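Local atomic coordinates of stage II sporulation E family protein (PDB entry 3RNR), a protein that probably acts as a PP2C-family protein phosphatase, removing phosphate from phosphorylated proteins, although its function has not been established. Residues E173-D185 with P199-L211. Residues are numbered along the deposited sequence; the frame is centred on the assembly and turned at random.
With EDO (1,2-ethanediol), chain Q.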
# COMPACT_ATOMS: atom_id res chain seq x y z
N GLU B 173 13.50 -0.94 9.42
CA GLU B 173 13.12 -2.32 9.12
C GLU B 173 11.97 -2.27 8.14
O GLU B 173 11.02 -1.52 8.33
CB GLU B 173 12.65 -3.02 10.40
CG GLU B 173 13.78 -3.53 11.28
CD GLU B 173 14.65 -4.54 10.56
OE1 GLU B 173 14.11 -5.55 10.06
OE2 GLU B 173 15.88 -4.31 10.48
N ASP B 174 12.03 -3.08 7.08
CA ASP B 174 10.90 -3.17 6.17
C ASP B 174 10.72 -4.58 5.60
O ASP B 174 11.35 -5.52 6.08
CB ASP B 174 10.97 -2.09 5.07
CG ASP B 174 12.05 -2.37 4.02
OD1 ASP B 174 12.09 -1.61 3.02
OD2 ASP B 174 12.84 -3.32 4.20
N ARG B 175 9.84 -4.72 4.62
CA ARG B 175 9.54 -5.99 3.99
C ARG B 175 9.26 -5.72 2.51
O ARG B 175 9.04 -4.58 2.11
CB ARG B 175 8.29 -6.62 4.65
CG ARG B 175 8.48 -7.02 6.12
CD ARG B 175 9.33 -8.27 6.22
NE ARG B 175 9.42 -8.81 7.58
CZ ARG B 175 10.28 -8.38 8.50
NH1 ARG B 175 11.11 -7.38 8.23
NH2 ARG B 175 10.31 -8.93 9.70
N ILE B 176 9.28 -6.76 1.69
CA ILE B 176 8.93 -6.59 0.28
C ILE B 176 7.40 -6.50 0.16
O ILE B 176 6.70 -7.23 0.83
CB ILE B 176 9.42 -7.78 -0.53
CG1 ILE B 176 10.93 -7.95 -0.31
CG2 ILE B 176 9.08 -7.60 -2.00
CD1 ILE B 176 11.48 -9.27 -0.82
N ALA B 177 6.89 -5.59 -0.66
CA ALA B 177 5.44 -5.53 -0.87
C ALA B 177 5.12 -6.04 -2.28
O ALA B 177 5.75 -5.62 -3.24
CB ALA B 177 4.93 -4.09 -0.70
N MSE B 178 4.16 -6.95 -2.39
CA MSE B 178 3.85 -7.54 -3.69
C MSE B 178 2.35 -7.65 -3.88
O MSE B 178 1.64 -8.06 -2.96
CB MSE B 178 4.41 -8.97 -3.80
CG MSE B 178 5.79 -9.20 -3.27
SE MSE B 178 6.18 -11.13 -3.33
CE MSE B 178 4.65 -11.79 -2.34
N ALA B 179 1.90 -7.31 -5.08
CA ALA B 179 0.52 -7.55 -5.49
C ALA B 179 0.54 -8.66 -6.53
O ALA B 179 1.11 -8.48 -7.60
CB ALA B 179 -0.05 -6.27 -6.08
N LEU B 180 -0.08 -9.81 -6.22
CA LEU B 180 -0.10 -10.96 -7.12
C LEU B 180 -1.53 -11.48 -7.29
O LEU B 180 -2.46 -11.01 -6.65
CB LEU B 180 0.74 -12.10 -6.55
CG LEU B 180 2.02 -11.78 -5.79
CD1 LEU B 180 2.49 -13.00 -5.02
CD2 LEU B 180 3.09 -11.31 -6.76
N SER B 181 -1.69 -12.49 -8.13
CA SER B 181 -2.96 -13.16 -8.22
C SER B 181 -2.74 -14.51 -7.57
O SER B 181 -1.61 -15.00 -7.55
CB SER B 181 -3.38 -13.33 -9.69
OG SER B 181 -2.57 -14.30 -10.31
N ARG B 182 -3.78 -15.10 -7.00
CA ARG B 182 -3.65 -16.44 -6.42
C ARG B 182 -3.04 -17.37 -7.47
O ARG B 182 -2.30 -18.30 -7.14
CB ARG B 182 -5.00 -16.96 -5.95
CG ARG B 182 -4.92 -18.00 -4.83
CD ARG B 182 -6.30 -18.59 -4.50
NE ARG B 182 -6.97 -17.93 -3.38
CZ ARG B 182 -7.64 -16.78 -3.47
NH1 ARG B 182 -8.23 -16.26 -2.40
NH2 ARG B 182 -7.73 -16.15 -4.64
N GLY B 183 -3.33 -17.08 -8.73
CA GLY B 183 -2.79 -17.82 -9.85
C GLY B 183 -1.28 -17.72 -10.05
O GLY B 183 -0.71 -18.53 -10.78
N SER B 184 -0.63 -16.75 -9.42
CA SER B 184 0.82 -16.65 -9.54
C SER B 184 1.46 -17.60 -8.52
O SER B 184 0.75 -18.23 -7.73
CB SER B 184 1.29 -15.22 -9.30
OG SER B 184 0.73 -14.32 -10.26
N ASP B 185 2.79 -17.68 -8.52
CA ASP B 185 3.48 -18.46 -7.49
C ASP B 185 4.30 -17.53 -6.62
O ASP B 185 5.31 -16.98 -7.04
CB ASP B 185 4.35 -19.59 -8.09
CG ASP B 185 5.39 -19.08 -9.08
OD1 ASP B 185 5.78 -17.90 -9.02
OD2 ASP B 185 5.83 -19.88 -9.94
N PRO B 199 19.49 -6.37 -9.85
CA PRO B 199 20.02 -5.04 -10.15
C PRO B 199 19.76 -4.05 -9.02
O PRO B 199 19.22 -2.98 -9.26
CB PRO B 199 19.23 -4.63 -11.40
CG PRO B 199 17.90 -5.30 -11.21
CD PRO B 199 18.19 -6.62 -10.50
N TYR B 200 20.20 -4.38 -7.80
CA TYR B 200 19.96 -3.51 -6.65
C TYR B 200 20.67 -4.04 -5.41
O TYR B 200 21.10 -5.19 -5.38
CB TYR B 200 18.46 -3.37 -6.36
CG TYR B 200 17.69 -4.68 -6.32
CD1 TYR B 200 17.76 -5.53 -5.22
CD2 TYR B 200 16.86 -5.04 -7.38
CE1 TYR B 200 17.04 -6.73 -5.18
CE2 TYR B 200 16.14 -6.23 -7.35
CZ TYR B 200 16.23 -7.06 -6.26
OH TYR B 200 15.51 -8.23 -6.25
N GLN B 201 20.82 -3.18 -4.41
CA GLN B 201 21.63 -3.51 -3.24
C GLN B 201 20.87 -4.50 -2.37
O GLN B 201 19.64 -4.57 -2.44
CB GLN B 201 21.96 -2.25 -2.44
CG GLN B 201 22.52 -1.09 -3.26
CD GLN B 201 23.78 -1.46 -4.02
OE1 GLN B 201 24.79 -1.82 -3.43
NE2 GLN B 201 23.72 -1.36 -5.35
N ASP B 202 21.59 -5.24 -1.54
CA ASP B 202 21.00 -6.18 -0.59
C ASP B 202 19.98 -5.53 0.35
O ASP B 202 19.06 -6.18 0.83
CB ASP B 202 22.10 -6.84 0.25
CG ASP B 202 22.83 -7.93 -0.49
OD1 ASP B 202 22.34 -8.35 -1.56
OD2 ASP B 202 23.89 -8.38 -0.00
N ASN B 203 20.17 -4.24 0.64
CA ASN B 203 19.26 -3.53 1.54
C ASN B 203 18.12 -2.78 0.83
O ASN B 203 17.42 -1.97 1.45
CB ASN B 203 20.02 -2.64 2.54
CG ASN B 203 20.78 -1.53 1.86
OD1 ASN B 203 20.81 -1.43 0.63
ND2 ASN B 203 21.39 -0.66 2.67
N ALA B 204 17.98 -3.00 -0.48
CA ALA B 204 16.99 -2.27 -1.27
C ALA B 204 15.56 -2.42 -0.76
O ALA B 204 15.19 -3.46 -0.23
CB ALA B 204 17.05 -2.72 -2.74
N THR B 205 14.77 -1.36 -0.93
CA THR B 205 13.34 -1.44 -0.67
C THR B 205 12.66 -1.77 -1.99
O THR B 205 12.98 -1.16 -3.01
CB THR B 205 12.80 -0.11 -0.07
OG1 THR B 205 13.37 0.09 1.22
CG2 THR B 205 11.29 -0.16 0.08
N LEU B 206 11.75 -2.74 -1.97
CA LEU B 206 11.18 -3.30 -3.20
C LEU B 206 9.68 -3.37 -3.12
O LEU B 206 9.11 -3.64 -2.06
CB LEU B 206 11.70 -4.74 -3.42
CG LEU B 206 13.19 -5.01 -3.55
CD1 LEU B 206 13.43 -6.50 -3.75
CD2 LEU B 206 13.79 -4.20 -4.71
N ALA B 207 9.03 -3.11 -4.26
CA ALA B 207 7.60 -3.35 -4.39
C ALA B 207 7.35 -3.82 -5.80
O ALA B 207 8.03 -3.39 -6.75
CB ALA B 207 6.80 -2.09 -4.10
N LEU B 208 6.38 -4.71 -5.96
CA LEU B 208 6.17 -5.28 -7.28
C LEU B 208 4.72 -5.64 -7.55
O LEU B 208 3.95 -5.91 -6.63
CB LEU B 208 7.07 -6.49 -7.50
CG LEU B 208 6.86 -7.64 -6.53
CD1 LEU B 208 6.01 -8.71 -7.20
CD2 LEU B 208 8.22 -8.20 -6.13
N VAL B 209 4.37 -5.68 -8.82
CA VAL B 209 3.07 -6.16 -9.26
C VAL B 209 3.25 -7.24 -10.32
O VAL B 209 4.07 -7.10 -11.16
CB VAL B 209 2.21 -5.07 -9.84
CG1 VAL B 209 0.87 -5.64 -10.29
CG2 VAL B 209 2.03 -3.96 -8.88
N ILE B 210 2.49 -8.32 -10.22
CA ILE B 210 2.45 -9.37 -11.22
C ILE B 210 1.03 -9.48 -11.74
O ILE B 210 0.12 -9.58 -10.97
CB ILE B 210 2.83 -10.72 -10.69
CG1 ILE B 210 4.15 -10.69 -9.95
CG2 ILE B 210 2.87 -11.74 -11.78
CD1 ILE B 210 5.25 -10.36 -10.76
N LEU B 211 0.87 -9.46 -13.04
CA LEU B 211 -0.43 -9.56 -13.64
C LEU B 211 -1.06 -10.93 -13.39
O LEU B 211 -0.42 -11.92 -13.63
CB LEU B 211 -0.31 -9.29 -15.12
CG LEU B 211 -1.60 -9.35 -15.90
CD1 LEU B 211 -2.63 -8.55 -15.29
CD2 LEU B 211 -1.40 -8.94 -17.28
C1 EDO Q . 14.70 -6.07 5.65
O1 EDO Q . 14.87 -4.81 6.31
C2 EDO Q . 14.37 -7.15 6.68
O2 EDO Q . 13.90 -8.35 6.04
O HOH W 1 11.44 -4.08 0.63
O HOH W 2 15.29 -2.33 3.42
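Asp174 OD1 accepts a hydrogen bond from Thr205 OG1 at 2.8 Å, met nearly along the carboxylate C-O axis, and Thr205 CG2 lies close to the same oxygen. A chi1 of 73° sets the Asp174 carboxylate between its own backbone N and carbonyl carbon, which turns OD1 to the Thr205 hydroxyl at the start of the neighbouring strand. Its second oxygen, OD2, takes a hydrogen bond from a water that also donates to Asn203 O, while Arg169 binds both Thr205 OG1 and Asn203 O.

Beyond this polar end, strands 176-181 and 205-210 run parallel, their axes 4.8 Å apart and their N-to-C directions within 4° of each other. Ala177 and Ala179 each use both N and O: Ala179 N reaches Leu208 O at 2.9 Å and Ala179 O receives Ile210 N at 3.0 Å, both nearly straight at the hydrogen. On the face covered by helix 186-193, Leu208 lies alongside Met178, a selenomethionine, with Leu208 CD1 3.8 Å from Met178 CB. Leu180 CD2 presses on Ile210 CG1 at 3.4 Å, tighter than usual for carbons. The opposite face carries Ala177 and Ala207, both touching Val4 of strand 2-7.

Together with helix 186-193, the strands form a beta-alpha-beta unit in the PP2C-type sandwich. Strand 176-181 also pairs antiparallel with the second subunit, carrying the sheet into the dimer interface; main-chain bonds set the register, while the Asp174-Thr205 pair fixes the strand entrance.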